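Side-chain contacts in packaging protein UL32 (PDB 6XF9), which forms a pentameric, zinc-binding ring required for herpesviral packaging and probably helps to bring new capsids to the nuclear compartments where viral DNA is cleaved and packaged: residues H87-T92 / I229-T234; S235-D240 / L286-G291; L279-L284 / A293-L298; L297-L302 / H364-C369. All coordinates share one frame; numbering follows the deposited sequence. Where two conformers were deposited one is given.

Interaction 1. Residues H87-T92 / I229-T234; sequences HCWTST and IDIWST
W89 and W232 meet as a T-shaped (edge-to-face) pair of indoles. The pair joins the first turn of helix 89-106 to helix 225-235, in the buried interior of this largely helical protein. W89 supplies the face and W232 the edge. The W89 side chain leaves its helix with CG anti to the backbone N (chi1 174°), which carries the indole over to the other helix. Its CB already touches W232, lying 3.8 Å from W232 CZ2. CG still touches W232 CZ2 and now also W232 NE1. CD2 is the point of closest approach, with W232 NE1 3.2 Å away. That nitrogen stands over the centre of the W89 ring system. The planes of the two five-membered rings are turned 89° apart, and their centroids are 4.6 Å apart. The six-membered ring of W89 then runs on to I231, which lies at its edge and near its plane. CZ2 meets both CG2 and CD1 of I231. Other hydrophobic groups pack around the pair: L21 of helix 14-22 touches both W89 and I231, and P277 touches both tryptophans. E300 accepts hydrogen bonds from the backbone N atoms of W89 and T90, so a buried carboxylate meets the first turn of the helix after C88, its N-cap residue. The far tip of the W89 indole, CH2, rests 3.6 Å from I231 CD1.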
# COMPACT_ATOMS: atom_id res chain seq x y z
N HIS D 87 16.71 -20.54 30.32
CA HIS D 87 15.40 -20.01 30.81
C HIS D 87 14.24 -21.15 30.98
O HIS D 87 13.62 -21.78 30.08
CB HIS D 87 14.76 -19.23 29.71
CG HIS D 87 15.08 -17.78 29.67
ND1 HIS D 87 16.07 -17.28 28.85
CD2 HIS D 87 14.46 -16.72 30.21
CE1 HIS D 87 16.09 -15.96 28.96
NE2 HIS D 87 15.12 -15.61 29.78
N CYS D 88 14.01 -21.49 32.21
CA CYS D 88 13.04 -22.57 32.39
C CYS D 88 12.55 -22.57 33.83
O CYS D 88 12.87 -21.67 34.62
CB CYS D 88 13.65 -23.90 31.99
SG CYS D 88 15.24 -24.21 32.72
N TRP D 89 11.73 -23.57 34.17
CA TRP D 89 11.27 -23.67 35.55
C TRP D 89 12.42 -23.98 36.50
O TRP D 89 12.62 -23.26 37.48
CB TRP D 89 10.17 -24.74 35.68
CG TRP D 89 9.78 -24.94 37.10
CD1 TRP D 89 8.91 -24.20 37.83
CD2 TRP D 89 10.34 -25.91 38.00
NE1 TRP D 89 8.86 -24.67 39.13
CE2 TRP D 89 9.72 -25.73 39.25
CE3 TRP D 89 11.27 -26.93 37.86
CZ2 TRP D 89 10.03 -26.51 40.34
CZ3 TRP D 89 11.57 -27.72 38.95
CH2 TRP D 89 10.96 -27.50 40.17
N THR D 90 13.23 -24.97 36.16
CA THR D 90 14.30 -25.41 37.04
C THR D 90 15.28 -24.30 37.37
O THR D 90 15.74 -24.19 38.51
CB THR D 90 15.08 -26.59 36.44
OG1 THR D 90 14.19 -27.69 36.22
CG2 THR D 90 16.20 -27.03 37.37
N SER D 91 15.61 -23.46 36.40
CA SER D 91 16.54 -22.37 36.66
C SER D 91 15.93 -21.33 37.57
O SER D 91 16.65 -20.68 38.33
CB SER D 91 17.01 -21.71 35.36
OG SER D 91 17.45 -22.68 34.43
N THR D 92 14.60 -21.15 37.52
CA THR D 92 13.94 -20.24 38.45
C THR D 92 13.89 -20.82 39.85
O THR D 92 14.15 -20.11 40.84
CB THR D 92 12.54 -19.92 37.95
OG1 THR D 92 12.64 -19.39 36.63
CG2 THR D 92 11.82 -18.92 38.88
N ILE D 229 10.63 -33.86 38.47
CA ILE D 229 9.61 -34.88 38.24
C ILE D 229 8.59 -34.92 39.37
O ILE D 229 7.38 -35.07 39.13
CB ILE D 229 10.28 -36.25 38.05
CG1 ILE D 229 11.22 -36.23 36.86
CG2 ILE D 229 9.24 -37.33 37.87
CD1 ILE D 229 11.87 -37.53 36.60
N ASP D 230 9.05 -34.77 40.62
CA ASP D 230 8.15 -34.80 41.76
C ASP D 230 7.16 -33.64 41.71
O ASP D 230 5.94 -33.84 41.74
CB ASP D 230 8.95 -34.76 43.06
CG ASP D 230 8.06 -34.71 44.31
OD1 ASP D 230 6.83 -34.97 44.20
OD2 ASP D 230 8.59 -34.43 45.41
N ILE D 231 7.68 -32.41 41.66
CA ILE D 231 6.84 -31.22 41.76
C ILE D 231 5.84 -31.16 40.62
O ILE D 231 4.68 -30.77 40.81
CB ILE D 231 7.72 -29.96 41.81
CG1 ILE D 231 8.42 -29.87 43.16
CG2 ILE D 231 6.90 -28.70 41.51
CD1 ILE D 231 9.69 -29.10 43.12
N TRP D 232 6.27 -31.51 39.40
CA TRP D 232 5.38 -31.33 38.25
C TRP D 232 4.36 -32.45 38.11
O TRP D 232 3.27 -32.22 37.59
CB TRP D 232 6.20 -31.19 36.96
CG TRP D 232 6.74 -29.81 36.84
CD1 TRP D 232 7.87 -29.34 37.41
CD2 TRP D 232 6.13 -28.69 36.17
NE1 TRP D 232 8.02 -28.00 37.13
CE2 TRP D 232 6.97 -27.58 36.36
CE3 TRP D 232 4.96 -28.53 35.42
CZ2 TRP D 232 6.68 -26.33 35.83
CZ3 TRP D 232 4.67 -27.28 34.89
CH2 TRP D 232 5.53 -26.19 35.09
N SER D 233 4.66 -33.65 38.62
CA SER D 233 3.62 -34.68 38.58
C SER D 233 2.61 -34.49 39.70
O SER D 233 1.42 -34.80 39.51
CB SER D 233 4.23 -36.07 38.69
OG SER D 233 5.11 -36.13 39.80
N THR D 234 3.02 -33.95 40.85
CA THR D 234 2.04 -33.77 41.90
C THR D 234 1.14 -32.58 41.63
O THR D 234 0.02 -32.53 42.15
CB THR D 234 2.70 -33.61 43.29
OG1 THR D 234 3.64 -32.53 43.31
CG2 THR D 234 3.46 -34.91 43.63

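Interaction 2. Residues S235-D240 / L286-G291; sequences SSELLD and LRYKNG
Y288 meets E237 and L238 along one side of its ring and at its phenol oxygen. E237 OE2 is 3.3 Å from Y288 CE1. The carboxylate and ring planes are 66° apart, and the oxygen approaches obliquely. E237 CG lies 3.8 Å from Y288 OH. The E237 side chain starts between its own backbone N and carbonyl carbon (chi1 59°) and then runs out extended, which brings OE2 to the CE1 side of the tyrosine. L238 fills the inner part of the contact. Its CD1 is 3.9 Å from Y288 OH and 4.1 Å from L286 CD1, while its CB faces L286 CD2. The next shell fixes both backbones. Residues 237-240 form a type I beta turn. Just before it, S236 OG accepts from L238 N at 3.2 Å, nearly straight at 172°, which makes an ST turn. S236 OG is also hydrogen-bonded to W232 O, tying the turn to the end of helix 225-235. On the other side, Y288 belongs to the short antiparallel hairpin of strands 288-289 and 292-293. A293 of the partner strand touches L238, L286 and Y288. The contact therefore joins the turn after helix 225-235 to the base of this hairpin. Its buried half is leucine against leucine. E237 and Y288 are exposed residues, so the carboxylate probably keeps its charge at little cost while OE2 touches CE1.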
# COMPACT_ATOMS: atom_id res chain seq x y z
N SER D 235 1.56 -31.61 40.80
CA SER D 235 0.73 -30.42 40.59
C SER D 235 0.44 -30.12 39.12
O SER D 235 0.04 -28.99 38.82
CB SER D 235 1.35 -29.19 41.25
OG SER D 235 2.59 -28.89 40.66
N SER D 236 0.61 -31.08 38.21
CA SER D 236 0.32 -30.87 36.78
C SER D 236 0.23 -32.22 36.06
O SER D 236 0.47 -33.28 36.65
CB SER D 236 1.40 -30.01 36.12
OG SER D 236 2.49 -30.82 35.68
N GLU D 237 -0.10 -32.16 34.77
CA GLU D 237 -0.19 -33.34 33.92
C GLU D 237 0.94 -33.42 32.89
O GLU D 237 0.84 -34.19 31.94
CB GLU D 237 -1.52 -33.33 33.17
CG GLU D 237 -1.67 -32.07 32.31
CD GLU D 237 -3.01 -31.95 31.60
OE1 GLU D 237 -3.96 -32.67 31.97
OE2 GLU D 237 -3.09 -31.13 30.65
N LEU D 238 2.02 -32.67 33.09
CA LEU D 238 3.07 -32.58 32.08
C LEU D 238 3.75 -33.92 31.80
O LEU D 238 4.40 -34.08 30.76
CB LEU D 238 4.08 -31.51 32.51
CG LEU D 238 5.17 -31.23 31.47
CD1 LEU D 238 4.53 -30.90 30.12
CD2 LEU D 238 6.06 -30.10 31.91
N LEU D 239 3.64 -34.90 32.69
CA LEU D 239 4.41 -36.15 32.52
C LEU D 239 3.76 -37.42 31.97
O LEU D 239 4.28 -38.51 32.17
CB LEU D 239 5.13 -36.49 33.84
CG LEU D 239 6.14 -35.46 34.35
CD1 LEU D 239 6.70 -35.88 35.70
CD2 LEU D 239 7.26 -35.26 33.33
N ASP D 240 2.64 -37.29 31.27
CA ASP D 240 1.90 -38.48 30.79
C ASP D 240 2.00 -38.77 29.26
O ASP D 240 2.35 -39.89 28.82
CB ASP D 240 0.43 -38.36 31.19
CG ASP D 240 0.26 -38.12 32.68
OD1 ASP D 240 1.13 -38.59 33.44
OD2 ASP D 240 -0.73 -37.49 33.12
N LEU D 286 0.61 -23.70 30.75
CA LEU D 286 0.87 -24.95 30.11
C LEU D 286 -0.24 -25.27 29.13
O LEU D 286 -1.29 -25.65 29.52
CB LEU D 286 0.97 -26.03 31.16
CG LEU D 286 1.20 -27.41 30.66
CD1 LEU D 286 2.37 -27.38 29.76
CD2 LEU D 286 1.55 -28.31 31.77
N ARG D 287 0.05 -25.22 27.86
CA ARG D 287 -0.89 -25.46 26.80
C ARG D 287 -0.37 -26.52 25.90
O ARG D 287 0.79 -26.60 25.73
CB ARG D 287 -0.94 -24.25 25.95
CG ARG D 287 -1.89 -23.21 26.39
CD ARG D 287 -1.66 -21.98 25.58
NE ARG D 287 -0.64 -21.19 26.17
CZ ARG D 287 -0.84 -20.41 27.20
NH1 ARG D 287 -2.03 -20.34 27.72
NH2 ARG D 287 0.15 -19.71 27.69
N TYR D 288 -1.24 -27.29 25.24
CA TYR D 288 -0.81 -28.36 24.36
C TYR D 288 -1.13 -28.23 22.92
O TYR D 288 -2.09 -27.66 22.61
CB TYR D 288 -1.43 -29.63 24.79
CG TYR D 288 -0.87 -30.10 26.04
CD1 TYR D 288 -1.40 -29.72 27.22
CD2 TYR D 288 0.19 -30.89 26.07
CE1 TYR D 288 -0.87 -30.13 28.38
CE2 TYR D 288 0.72 -31.30 27.22
CZ TYR D 288 0.17 -30.89 28.34
OH TYR D 288 0.66 -31.27 29.47
N LYS D 289 -0.26 -28.69 22.06
CA LYS D 289 -0.50 -28.70 20.64
C LYS D 289 0.40 -29.71 19.96
O LYS D 289 1.51 -29.74 20.26
CB LYS D 289 -0.20 -27.35 20.05
CG LYS D 289 -1.03 -26.97 18.87
CD LYS D 289 -0.39 -25.82 18.17
CE LYS D 289 -1.26 -25.27 17.10
NZ LYS D 289 -0.60 -24.34 16.17
N ASN D 290 -0.10 -30.54 19.08
CA ASN D 290 0.69 -31.48 18.33
C ASN D 290 1.65 -32.32 19.11
O ASN D 290 2.72 -32.47 18.73
CB ASN D 290 1.41 -30.79 17.22
CG ASN D 290 0.71 -30.87 15.93
OD1 ASN D 290 0.97 -31.73 15.14
ND2 ASN D 290 -0.24 -30.01 15.73
N GLY D 291 1.31 -32.87 20.22
CA GLY D 291 2.28 -33.68 20.92
C GLY D 291 3.36 -32.90 21.62
O GLY D 291 4.35 -33.49 22.06

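Interaction 3. Residues L279-L284 / A293-L298; sequences LMHPTL and ASVCLL. With ZN (zinc ion), chain P.
The imidazole of H281 turns one face to V295. V295 CG2 sits over that face, 3.9 Å from the ring centroid and 14° off the normal, a CH-pi contact. The methyl is offset toward the rim, and V295 CG1 reaches CD2 of H281 at 3.6 Å. P282 CD lies on the opposite face, so the ring is sandwiched between a valine and its own neighbouring proline. With CG anti to the backbone N (chi1 -165°), the H281 ring swings across to residues 294-296. A weak bond at the edge may help to set the ring's rotation: T283 N donates to H281 ND1 in the ring plane, at 3.3 Å. H281 CE1 comes obliquely to S294 O. These residues stand at the approach to a zinc site. Residues 281-284 make a type I beta turn. Residues 294-296 lead from the short hairpin strand 292-293 into helix 297-304, with C296 at the N-cap. C296 SG binds the zinc ion at 2.3 Å; C299, H366 and C373 complete this site of three cysteines and one histidine. Beside H281, T283 packs on S294, with T283 OG1 3.7 Å from S294 CB. The hydroxyl of S294 has its partners elsewhere, in G285 O and R287 N. E300 of helix 297-304 touches both H281 and V295, and N430 of helix 416-430 touches T283 and S294.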
# COMPACT_ATOMS: atom_id res chain seq x y z
N LEU D 279 3.80 -20.36 36.51
CA LEU D 279 4.11 -18.95 36.65
C LEU D 279 5.56 -18.72 37.02
O LEU D 279 5.93 -17.58 37.32
CB LEU D 279 3.18 -18.29 37.68
CG LEU D 279 1.71 -18.30 37.28
CD1 LEU D 279 0.83 -17.70 38.37
CD2 LEU D 279 1.51 -17.54 35.98
N MET D 280 6.37 -19.78 37.05
CA MET D 280 7.82 -19.69 37.17
C MET D 280 8.55 -20.00 35.87
O MET D 280 9.78 -19.95 35.85
CB MET D 280 8.32 -20.63 38.26
CG MET D 280 8.07 -20.15 39.66
SD MET D 280 8.37 -21.50 40.78
CE MET D 280 10.16 -21.53 40.85
N HIS D 281 7.84 -20.29 34.81
CA HIS D 281 8.27 -20.65 33.48
C HIS D 281 8.08 -19.45 32.55
O HIS D 281 7.23 -18.60 32.81
CB HIS D 281 7.43 -21.83 32.97
CG HIS D 281 8.02 -22.50 31.77
ND1 HIS D 281 7.89 -21.99 30.50
CD2 HIS D 281 8.73 -23.65 31.66
CE1 HIS D 281 8.52 -22.79 29.65
NE2 HIS D 281 9.04 -23.80 30.33
N PRO D 282 8.87 -19.32 31.48
CA PRO D 282 8.73 -18.13 30.61
C PRO D 282 7.35 -17.95 29.95
O PRO D 282 6.97 -16.81 29.67
CB PRO D 282 9.83 -18.34 29.56
CG PRO D 282 10.46 -19.73 29.86
CD PRO D 282 10.18 -19.97 31.29
N THR D 283 6.61 -19.02 29.67
CA THR D 283 5.35 -18.87 28.94
C THR D 283 4.13 -18.68 29.85
O THR D 283 3.02 -18.47 29.34
CB THR D 283 5.15 -20.07 28.03
OG1 THR D 283 4.84 -21.20 28.84
CG2 THR D 283 6.41 -20.37 27.25
N LEU D 284 4.29 -18.76 31.17
CA LEU D 284 3.22 -18.42 32.11
C LEU D 284 1.96 -19.26 31.90
O LEU D 284 0.84 -18.77 32.07
CB LEU D 284 2.88 -16.93 32.03
CG LEU D 284 4.10 -16.08 32.41
CD1 LEU D 284 3.80 -14.59 32.41
CD2 LEU D 284 4.59 -16.54 33.77
N ALA D 293 4.03 -29.30 24.39
CA ALA D 293 3.41 -28.47 25.41
C ALA D 293 4.21 -27.19 25.55
O ALA D 293 5.39 -27.14 25.19
CB ALA D 293 3.33 -29.21 26.75
N SER D 294 3.58 -26.14 26.08
CA SER D 294 4.30 -24.87 26.20
C SER D 294 5.43 -24.94 27.21
O SER D 294 6.27 -24.03 27.20
CB SER D 294 3.37 -23.74 26.60
OG SER D 294 2.66 -24.06 27.77
N VAL D 295 5.48 -25.96 28.06
CA VAL D 295 6.63 -26.20 28.93
C VAL D 295 7.46 -27.30 28.29
O VAL D 295 7.03 -28.46 28.24
CB VAL D 295 6.20 -26.57 30.36
CG1 VAL D 295 7.43 -26.92 31.19
CG2 VAL D 295 5.47 -25.44 31.00
N CYS D 296 8.65 -26.98 27.82
CA CYS D 296 9.48 -27.97 27.17
C CYS D 296 10.27 -28.76 28.20
O CYS D 296 10.95 -28.17 29.04
CB CYS D 296 10.42 -27.30 26.19
SG CYS D 296 11.63 -28.43 25.51
N LEU D 297 10.16 -30.09 28.15
CA LEU D 297 10.83 -30.89 29.18
C LEU D 297 12.31 -30.99 28.94
O LEU D 297 13.08 -31.04 29.90
CB LEU D 297 10.26 -32.30 29.23
CG LEU D 297 9.09 -32.51 30.16
CD1 LEU D 297 8.47 -33.86 29.85
CD2 LEU D 297 9.60 -32.46 31.58
N LEU D 298 12.74 -30.99 27.67
CA LEU D 298 14.16 -31.07 27.37
C LEU D 298 14.90 -29.80 27.76
O LEU D 298 16.11 -29.83 27.99
CB LEU D 298 14.37 -31.39 25.89
CG LEU D 298 13.59 -32.61 25.42
CD1 LEU D 298 13.74 -32.81 23.93
CD2 LEU D 298 14.13 -33.81 26.14
ZN ZN P . 13.22 -26.99 24.63

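Interaction 4. Residues L297-L302 / H364-C369; sequences LLCECL and HKHLFC. With ZN (zinc ion), chain P.
H366 points its imidazole toward helix 297-304 because CG is anti to the backbone N (chi1 172°). C299 SG stands beside its own backbone N (chi1 -77°), which turns the sulfur to the same zinc ion. The result is half of a zinc site of three cysteines and one histidine that starts with a CxxC pair at the beginning of helix 297-304. H366 ND1 binds the zinc ion at 2.2 Å and C299 SG at 2.3 Å. C296 and C373 supply the other two ligands. The two helix segments run at 71° to each other, with their axes 10.2 Å apart at closest approach, and the metal bridges them. C299 SG lies at the edge of the imidazole, near its plane. One face of the ring is covered by L298. Its CB sits almost centrally above the ring, 3.7 Å from the centroid, a CH-pi contact. L298 CD1 continues along the stem, 3.8 Å from H366 CB. Leucine contact on one face and the metal bond at ND1 together help to hold the rotation of the imidazole. Around the leucines the packing is apolar: I355 of helix 349-357 touches L298, and L312 of helix 308-321 touches L302. At the edge of the ring, near its plane, L302 comes from the opposite direction and sets CD1 3.8 Å from H366 CE1.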
# COMPACT_ATOMS: atom_id res chain seq x y z
N LEU D 297 10.16 -30.09 28.15
CA LEU D 297 10.83 -30.89 29.18
C LEU D 297 12.31 -30.99 28.94
O LEU D 297 13.08 -31.04 29.90
CB LEU D 297 10.26 -32.30 29.23
CG LEU D 297 9.09 -32.51 30.16
CD1 LEU D 297 8.47 -33.86 29.85
CD2 LEU D 297 9.60 -32.46 31.58
N LEU D 298 12.74 -30.99 27.67
CA LEU D 298 14.16 -31.07 27.37
C LEU D 298 14.90 -29.80 27.76
O LEU D 298 16.11 -29.83 27.99
CB LEU D 298 14.37 -31.39 25.89
CG LEU D 298 13.59 -32.61 25.42
CD1 LEU D 298 13.74 -32.81 23.93
CD2 LEU D 298 14.13 -33.81 26.14
N CYS D 299 14.21 -28.66 27.79
CA CYS D 299 14.85 -27.45 28.32
C CYS D 299 15.00 -27.53 29.82
O CYS D 299 15.96 -26.97 30.37
CB CYS D 299 14.06 -26.20 27.93
SG CYS D 299 14.27 -25.64 26.21
N GLU D 300 14.05 -28.16 30.52
CA GLU D 300 14.25 -28.41 31.94
C GLU D 300 15.50 -29.26 32.14
O GLU D 300 16.35 -28.95 32.98
CB GLU D 300 13.03 -29.12 32.54
CG GLU D 300 11.72 -28.41 32.28
CD GLU D 300 11.68 -27.01 32.82
OE1 GLU D 300 12.24 -26.79 33.91
OE2 GLU D 300 11.13 -26.11 32.15
N CYS D 301 15.67 -30.30 31.31
CA CYS D 301 16.83 -31.16 31.44
C CYS D 301 18.12 -30.40 31.23
O CYS D 301 19.14 -30.73 31.84
CB CYS D 301 16.74 -32.31 30.45
SG CYS D 301 15.41 -33.44 30.89
N LEU D 302 18.12 -29.43 30.33
CA LEU D 302 19.33 -28.64 30.11
C LEU D 302 19.80 -27.99 31.40
O LEU D 302 21.01 -27.89 31.64
CB LEU D 302 19.10 -27.59 29.03
CG LEU D 302 18.93 -28.13 27.61
CD1 LEU D 302 18.83 -26.98 26.65
CD2 LEU D 302 20.09 -29.01 27.21
N HIS D 364 11.58 -32.97 18.13
CA HIS D 364 11.64 -32.16 16.91
C HIS D 364 11.59 -30.68 17.24
O HIS D 364 12.41 -29.90 16.75
CB HIS D 364 10.48 -32.51 15.98
CG HIS D 364 10.47 -31.73 14.70
ND1 HIS D 364 9.30 -31.33 14.08
CD2 HIS D 364 11.48 -31.29 13.92
CE1 HIS D 364 9.60 -30.66 12.98
NE2 HIS D 364 10.92 -30.62 12.86
N LYS D 365 10.61 -30.29 18.06
CA LYS D 365 10.47 -28.89 18.45
C LYS D 365 11.72 -28.38 19.12
O LYS D 365 12.17 -27.26 18.85
CB LYS D 365 9.28 -28.73 19.38
CG LYS D 365 9.24 -27.44 20.09
CD LYS D 365 8.14 -27.46 21.13
CE LYS D 365 8.35 -26.34 22.09
NZ LYS D 365 7.17 -26.21 22.95
N HIS D 366 12.30 -29.17 20.01
CA HIS D 366 13.39 -28.66 20.82
C HIS D 366 14.69 -28.57 20.04
O HIS D 366 15.40 -27.57 20.16
CB HIS D 366 13.60 -29.55 22.06
CG HIS D 366 14.83 -29.21 22.85
ND1 HIS D 366 14.85 -28.19 23.78
CD2 HIS D 366 16.07 -29.74 22.83
CE1 HIS D 366 16.07 -28.11 24.29
NE2 HIS D 366 16.83 -29.03 23.73
N LEU D 367 15.01 -29.56 19.23
CA LEU D 367 16.31 -29.55 18.56
C LEU D 367 16.31 -28.77 17.25
O LEU D 367 17.37 -28.30 16.83
CB LEU D 367 16.80 -30.97 18.27
CG LEU D 367 17.21 -31.87 19.44
CD1 LEU D 367 17.40 -33.29 18.94
CD2 LEU D 367 18.46 -31.36 20.09
N PHE D 368 15.16 -28.64 16.57
CA PHE D 368 15.17 -28.11 15.21
C PHE D 368 14.22 -26.95 14.97
O PHE D 368 14.39 -26.27 13.96
CB PHE D 368 14.85 -29.21 14.19
CG PHE D 368 15.75 -30.44 14.27
CD1 PHE D 368 17.01 -30.45 13.68
CD2 PHE D 368 15.33 -31.59 14.94
CE1 PHE D 368 17.84 -31.58 13.75
CE2 PHE D 368 16.17 -32.73 15.01
CZ PHE D 368 17.41 -32.71 14.42
N CYS D 369 13.24 -26.68 15.85
CA CYS D 369 12.19 -25.70 15.58
C CYS D 369 12.12 -24.55 16.57
O CYS D 369 12.25 -23.39 16.16
CB CYS D 369 10.81 -26.36 15.51
SG CYS D 369 10.73 -27.55 14.21
ZN ZN P . 13.22 -26.99 24.63

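Overall arrangement
Interactions 1, 3 and 4 are buried; interaction 2 is only partly so, with E237 and Y288 at the surface. Interactions 3 and 4 share L297, L298 and one zinc ion. The metal bridges the segments in interaction 4, while interaction 3 is CH-pi packing beside one zinc ligand. Interaction 1 relies on aromatic packing; interaction 2 combines leucine packing with a tyrosine-glutamate contact. Helix 225-235 and the turn after it connect interactions 1 and 2, where W232 touches L238. Interactions 2 and 3 use the two strands of one hairpin, joined by the backbone bond from S294 N to R287 O. E300, within interaction 4, binds backbone N atoms of interaction 1 and touches H281 of interaction 3.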